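Local structure of arginyl-trna synthetase (Thermus thermophilus, 1IQ0) at residues H381-R393 / M446-Y459. The protein probably joins L-arginine to its cognate tRNA at the expense of ATP, as a monomeric class I aminoacyl-tRNA synthetase. Residues are numbered along the deposited sequence; the frame is centred on the assembly and turned at random.
Sequences HHLAYETVLLEGR and MVKTEPKKQIDFRY
Val388, Leu389 and Leu390 pair in parallel with Ile455, Asp456 and Phe457, the short strand axes running 4.5 Å apart at 26°. The bonds alternate as a parallel pair requires: Ile455 N gives to Thr387 O, Leu389 N to Ile455 O, Phe457 N to Leu389 O and Glu391 N to Phe457 O. On the Val388 face, the methyl CG1 of Val388 meets Met446 CE at 3.9 Å, the thioether being folded back by bends at chi2 and chi3. Further along, Leu390 CD1 is the bump that fits between two rings, in plane against the Phe457 edge (3.8 Å from CD2) and 4.0 Å from Tyr459 CE1. On the other face, Leu389 CD1 rests 4.0 Å from Gln454 OE1. Upstream, Pro451 is the knob: CB presses on Ala384 O (3.3 Å) and CG faces Leu383 CD1, while Pro451 O accepts Glu386 N. A type I' turn from Leu390 to Arg393 ends the pairing, and Asp456 OD1 takes Gly392 N at 2.7 Å on its syn side, tilted 21° out of the carboxylate plane. Glu391, bent at chi2 (-65°), curls back over Arg458; its OE2 receives Tyr459 N at 3.1 Å, at the start of helix 459-463, and OE1 sits above the Arg458 guanidinium plane, offset toward its rim, a long salt bridge of charges alone. An alanine in place of Glu391 would probably leave Tyr459 N without this acceptor and Arg458 without the nearby carboxylate charge. In the parallel part of the class I Rossmann-type catalytic sheet, 455-457 is the chain's outermost strand, beside 380-390, which strand 348-354 flanks in turn; helix 120-138 packs against Leu383, Met446 and Ile455, and helix 525-544 touches Pro451.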
loop_
_atom_site.group_PDB
_atom_site.type_symbol
_atom_site.label_atom_id
_atom_site.label_comp_id
_atom_site.label_asym_id
_atom_site.label_seq_id
_atom_site.Cartn_x
_atom_site.Cartn_y
_atom_site.Cartn_z
ATOM N N HIS A 381 0.879 13.108 -2.727
ATOM C CA HIS A 381 -0.284 12.253 -2.913
ATOM C C HIS A 381 -1.018 11.825 -1.656
ATOM O O HIS A 381 -0.472 11.809 -0.555
ATOM C CB HIS A 381 0.116 10.994 -3.688
ATOM C CG HIS A 381 0.926 11.274 -4.912
ATOM N ND1 HIS A 381 2.271 10.988 -4.993
ATOM C CD2 HIS A 381 0.581 11.814 -6.107
ATOM C CE1 HIS A 381 2.721 11.337 -6.186
ATOM N NE2 HIS A 381 1.715 11.840 -6.881
ATOM N N HIS A 382 -2.273 11.460 -1.860
ATOM C CA HIS A 382 -3.147 10.981 -0.803
ATOM C C HIS A 382 -3.709 9.634 -1.245
ATOM O O HIS A 382 -4.064 9.441 -2.410
ATOM C CB HIS A 382 -4.317 11.948 -0.573
ATOM C CG HIS A 382 -4.075 12.958 0.507
ATOM N ND1 HIS A 382 -5.056 13.819 0.951
ATOM C CD2 HIS A 382 -2.970 13.241 1.238
ATOM C CE1 HIS A 382 -4.567 14.587 1.909
ATOM N NE2 HIS A 382 -3.303 14.257 2.102
ATOM N N LEU A 383 -3.773 8.699 -0.313
ATOM C CA LEU A 383 -4.336 7.398 -0.598
ATOM C C LEU A 383 -5.471 7.299 0.417
ATOM O O LEU A 383 -5.261 6.923 1.574
ATOM C CB LEU A 383 -3.288 6.297 -0.384
ATOM C CG LEU A 383 -3.651 4.880 -0.844
ATOM C CD1 LEU A 383 -4.240 4.934 -2.244
ATOM C CD2 LEU A 383 -2.413 3.987 -0.815
ATOM N N ALA A 384 -6.667 7.691 -0.013
ATOM C CA ALA A 384 -7.840 7.672 0.854
ATOM C C ALA A 384 -8.561 6.334 0.762
ATOM O O ALA A 384 -8.689 5.760 -0.317
ATOM C CB ALA A 384 -8.788 8.809 0.472
ATOM N N TYR A 385 -9.040 5.844 1.898
ATOM C CA TYR A 385 -9.728 4.563 1.917
ATOM C C TYR A 385 -11.068 4.622 2.636
ATOM O O TYR A 385 -11.282 5.457 3.513
ATOM C CB TYR A 385 -8.830 3.522 2.580
ATOM C CG TYR A 385 -8.434 3.899 3.982
ATOM C CD1 TYR A 385 -9.258 3.595 5.067
ATOM C CD2 TYR A 385 -7.236 4.583 4.229
ATOM C CE1 TYR A 385 -8.896 3.960 6.363
ATOM C CE2 TYR A 385 -6.868 4.950 5.518
ATOM C CZ TYR A 385 -7.700 4.634 6.579
ATOM O OH TYR A 385 -7.323 4.965 7.859
ATOM N N GLU A 386 -11.970 3.726 2.246
ATOM C CA GLU A 386 -13.292 3.651 2.851
ATOM C C GLU A 386 -13.298 2.848 4.148
ATOM O O GLU A 386 -12.300 2.235 4.532
ATOM C CB GLU A 386 -14.291 3.030 1.874
ATOM C CG GLU A 386 -15.125 4.035 1.103
ATOM C CD GLU A 386 -15.871 5.000 2.014
ATOM O OE1 GLU A 386 -16.082 4.674 3.203
ATOM O OE2 GLU A 386 -16.258 6.084 1.529
ATOM N N THR A 387 -14.453 2.854 4.801
ATOM C CA THR A 387 -14.671 2.171 6.071
ATOM C C THR A 387 -14.580 0.653 5.954
ATOM O O THR A 387 -14.804 0.080 4.887
ATOM C CB THR A 387 -16.073 2.504 6.626
ATOM O OG1 THR A 387 -16.290 3.918 6.561
ATOM C CG2 THR A 387 -16.206 2.046 8.069
ATOM N N VAL A 388 -14.260 0.017 7.074
ATOM C CA VAL A 388 -14.169 -1.427 7.150
ATOM C C VAL A 388 -15.154 -1.910 8.209
ATOM O O VAL A 388 -15.106 -1.471 9.360
ATOM C CB VAL A 388 -12.756 -1.902 7.554
ATOM C CG1 VAL A 388 -12.766 -3.418 7.763
ATOM C CG2 VAL A 388 -11.754 -1.532 6.477
ATOM N N LEU A 389 -16.053 -2.801 7.807
ATOM C CA LEU A 389 -17.043 -3.360 8.722
ATOM C C LEU A 389 -16.539 -4.711 9.219
ATOM O O LEU A 389 -15.741 -5.369 8.547
ATOM C CB LEU A 389 -18.384 -3.556 8.002
ATOM C CG LEU A 389 -19.006 -2.340 7.314
ATOM C CD1 LEU A 389 -20.275 -2.747 6.580
ATOM C CD2 LEU A 389 -19.311 -1.279 8.353
ATOM N N LEU A 390 -16.996 -5.117 10.398
ATOM C CA LEU A 390 -16.621 -6.412 10.960
ATOM C C LEU A 390 -17.915 -7.218 11.082
ATOM O O LEU A 390 -18.781 -6.903 11.902
ATOM C CB LEU A 390 -15.968 -6.253 12.336
ATOM C CG LEU A 390 -15.562 -7.579 13.003
ATOM C CD1 LEU A 390 -14.558 -8.318 12.121
ATOM C CD2 LEU A 390 -14.956 -7.308 14.372
ATOM N N GLU A 391 -18.046 -8.247 10.249
ATOM C CA GLU A 391 -19.241 -9.081 10.239
ATOM C C GLU A 391 -20.472 -8.221 9.954
ATOM O O GLU A 391 -21.504 -8.363 10.606
ATOM C CB GLU A 391 -19.405 -9.801 11.581
ATOM C CG GLU A 391 -18.394 -10.926 11.840
ATOM C CD GLU A 391 -18.533 -12.100 10.870
ATOM O OE1 GLU A 391 -19.658 -12.347 10.384
ATOM O OE2 GLU A 391 -17.522 -12.786 10.606
ATOM N N GLY A 392 -20.345 -7.325 8.974
ATOM C CA GLY A 392 -21.437 -6.442 8.594
ATOM C C GLY A 392 -21.770 -5.372 9.619
ATOM O O GLY A 392 -22.786 -4.688 9.506
ATOM N N ARG A 393 -20.907 -5.214 10.617
ATOM C CA ARG A 393 -21.128 -4.241 11.676
ATOM C C ARG A 393 -20.156 -3.063 11.617
ATOM O O ARG A 393 -18.951 -3.242 11.430
ATOM C CB ARG A 393 -21.005 -4.932 13.038
ATOM C CG ARG A 393 -21.336 -4.053 14.229
ATOM C CD ARG A 393 -22.797 -3.634 14.210
ATOM N NE ARG A 393 -23.693 -4.780 14.077
ATOM C CZ ARG A 393 -23.734 -5.805 14.923
ATOM N NH1 ARG A 393 -22.926 -5.836 15.974
ATOM N NH2 ARG A 393 -24.585 -6.801 14.717
ATOM N N MET A 446 -7.751 -6.690 3.485
ATOM C CA MET A 446 -7.597 -5.239 3.584
ATOM C C MET A 446 -7.110 -4.547 2.317
ATOM O O MET A 446 -7.297 -3.339 2.153
ATOM C CB MET A 446 -6.648 -4.903 4.736
ATOM C CG MET A 446 -7.227 -5.185 6.121
ATOM S SD MET A 446 -8.774 -4.261 6.348
ATOM C CE MET A 446 -9.987 -5.559 5.959
ATOM N N VAL A 447 -6.517 -5.300 1.396
ATOM C CA VAL A 447 -5.994 -4.666 0.197
ATOM C C VAL A 447 -6.529 -5.133 -1.167
ATOM O O VAL A 447 -6.240 -4.514 -2.191
ATOM C CB VAL A 447 -4.437 -4.756 0.219
ATOM C CG1 VAL A 447 -3.965 -6.138 -0.246
ATOM C CG2 VAL A 447 -3.853 -3.662 -0.616
ATOM N N LYS A 448 -7.321 -6.200 -1.207
ATOM C CA LYS A 448 -7.835 -6.665 -2.497
ATOM C C LYS A 448 -8.934 -5.768 -3.084
ATOM O O LYS A 448 -9.155 -5.754 -4.299
ATOM C CB LYS A 448 -8.372 -8.089 -2.377
ATOM C CG LYS A 448 -9.743 -8.185 -1.750
ATOM C CD LYS A 448 -10.326 -9.584 -1.921
ATOM C CE LYS A 448 -11.717 -9.680 -1.314
ATOM N NZ LYS A 448 -12.279 -11.057 -1.392
ATOM N N THR A 449 -9.613 -5.017 -2.221
ATOM C CA THR A 449 -10.708 -4.141 -2.640
ATOM C C THR A 449 -10.269 -2.691 -2.840
ATOM O O THR A 449 -9.613 -2.117 -1.973
ATOM C CB THR A 449 -11.836 -4.166 -1.590
ATOM O OG1 THR A 449 -12.317 -5.508 -1.439
ATOM C CG2 THR A 449 -12.979 -3.250 -1.998
ATOM N N GLU A 450 -10.634 -2.109 -3.979
ATOM C CA GLU A 450 -10.299 -0.716 -4.286
ATOM C C GLU A 450 -10.562 0.121 -3.048
ATOM O O GLU A 450 -11.610 -0.013 -2.419
ATOM C CB GLU A 450 -11.178 -0.186 -5.417
ATOM C CG GLU A 450 -11.226 -1.051 -6.654
ATOM C CD GLU A 450 -12.139 -0.472 -7.717
ATOM O OE1 GLU A 450 -12.453 -1.193 -8.687
ATOM O OE2 GLU A 450 -12.535 0.708 -7.581
ATOM N N PRO A 451 -9.623 1.009 -2.691
ATOM C CA PRO A 451 -9.709 1.894 -1.520
ATOM C C PRO A 451 -11.020 2.683 -1.413
ATOM O O PRO A 451 -11.539 2.897 -0.318
ATOM C CB PRO A 451 -8.500 2.819 -1.697
ATOM C CG PRO A 451 -7.534 1.979 -2.478
ATOM C CD PRO A 451 -8.430 1.331 -3.496
ATOM N N LYS A 452 -11.543 3.115 -2.552
ATOM C CA LYS A 452 -12.784 3.887 -2.595
ATOM C C LYS A 452 -14.012 3.063 -2.210
ATOM O O LYS A 452 -15.071 3.614 -1.905
ATOM C CB LYS A 452 -12.971 4.469 -4.000
ATOM C CG LYS A 452 -11.900 5.484 -4.383
ATOM C CD LYS A 452 -11.314 5.230 -5.773
ATOM C CE LYS A 452 -10.345 4.048 -5.789
ATOM N NZ LYS A 452 -11.008 2.751 -5.501
ATOM N N LYS A 453 -13.868 1.742 -2.230
ATOM C CA LYS A 453 -14.970 0.856 -1.878
ATOM C C LYS A 453 -14.868 0.402 -0.431
ATOM O O LYS A 453 -13.775 0.214 0.100
ATOM C CB LYS A 453 -15.000 -0.368 -2.799
ATOM C CG LYS A 453 -15.555 -0.096 -4.191
ATOM C CD LYS A 453 -15.485 -1.348 -5.064
ATOM C CE LYS A 453 -16.436 -1.272 -6.252
ATOM N NZ LYS A 453 -16.220 -0.082 -7.116
ATOM N N GLN A 454 -16.025 0.233 0.194
ATOM C CA GLN A 454 -16.131 -0.203 1.581
ATOM C C GLN A 454 -15.841 -1.712 1.682
ATOM O O GLN A 454 -16.118 -2.466 0.749
ATOM C CB GLN A 454 -17.548 0.095 2.070
ATOM C CG GLN A 454 -17.710 0.290 3.558
ATOM C CD GLN A 454 -19.110 0.758 3.915
ATOM O OE1 GLN A 454 -20.087 0.024 3.748
ATOM N NE2 GLN A 454 -19.216 1.991 4.399
ATOM N N ILE A 455 -15.281 -2.145 2.808
ATOM C CA ILE A 455 -14.980 -3.562 3.016
ATOM C C ILE A 455 -15.764 -4.126 4.203
ATOM O O ILE A 455 -15.962 -3.446 5.205
ATOM C CB ILE A 455 -13.479 -3.792 3.329
ATOM C CG1 ILE A 455 -12.609 -3.373 2.150
ATOM C CG2 ILE A 455 -13.233 -5.256 3.649
ATOM C CD1 ILE A 455 -11.127 -3.439 2.458
ATOM N N ASP A 456 -16.211 -5.369 4.084
ATOM C CA ASP A 456 -16.915 -6.035 5.181
ATOM C C ASP A 456 -16.079 -7.272 5.492
ATOM O O ASP A 456 -16.134 -8.258 4.759
ATOM C CB ASP A 456 -18.328 -6.466 4.765
ATOM C CG ASP A 456 -19.138 -7.030 5.934
ATOM O OD1 ASP A 456 -18.539 -7.352 6.978
ATOM O OD2 ASP A 456 -20.378 -7.156 5.811
ATOM N N PHE A 457 -15.295 -7.217 6.564
ATOM C CA PHE A 457 -14.451 -8.348 6.935
ATOM C C PHE A 457 -15.211 -9.414 7.716
ATOM O O PHE A 457 -15.630 -9.180 8.853
ATOM C CB PHE A 457 -13.258 -7.883 7.772
ATOM C CG PHE A 457 -12.283 -8.987 8.094
ATOM C CD1 PHE A 457 -11.315 -9.372 7.165
ATOM C CD2 PHE A 457 -12.366 -9.677 9.298
ATOM C CE1 PHE A 457 -10.443 -10.434 7.430
ATOM C CE2 PHE A 457 -11.501 -10.741 9.576
ATOM C CZ PHE A 457 -10.534 -11.122 8.632
ATOM N N ARG A 458 -15.386 -10.586 7.108
ATOM C CA ARG A 458 -16.081 -11.691 7.772
ATOM C C ARG A 458 -15.076 -12.833 7.891
ATOM O O ARG A 458 -14.533 -13.294 6.892
ATOM C CB ARG A 458 -17.306 -12.109 6.954
ATOM C CG ARG A 458 -18.169 -10.921 6.528
ATOM C CD ARG A 458 -19.365 -11.348 5.687
ATOM N NE ARG A 458 -20.507 -11.729 6.510
ATOM C CZ ARG A 458 -21.332 -10.863 7.094
ATOM N NH1 ARG A 458 -21.146 -9.558 6.943
ATOM N NH2 ARG A 458 -22.340 -11.303 7.836
ATOM N N TYR A 459 -14.817 -13.268 9.119
ATOM C CA TYR A 459 -13.841 -14.320 9.378
ATOM C C TYR A 459 -13.832 -15.531 8.451
ATOM O O TYR A 459 -12.851 -15.762 7.745
ATOM C CB TYR A 459 -13.961 -14.811 10.823
ATOM C CG TYR A 459 -13.609 -13.773 11.864
ATOM C CD1 TYR A 459 -14.604 -13.046 12.520
ATOM C CD2 TYR A 459 -12.280 -13.515 12.192
ATOM C CE1 TYR A 459 -14.279 -12.089 13.486
ATOM C CE2 TYR A 459 -11.944 -12.567 13.149
ATOM C CZ TYR A 459 -12.944 -11.859 13.794
ATOM O OH TYR A 459 -12.610 -10.942 14.756
#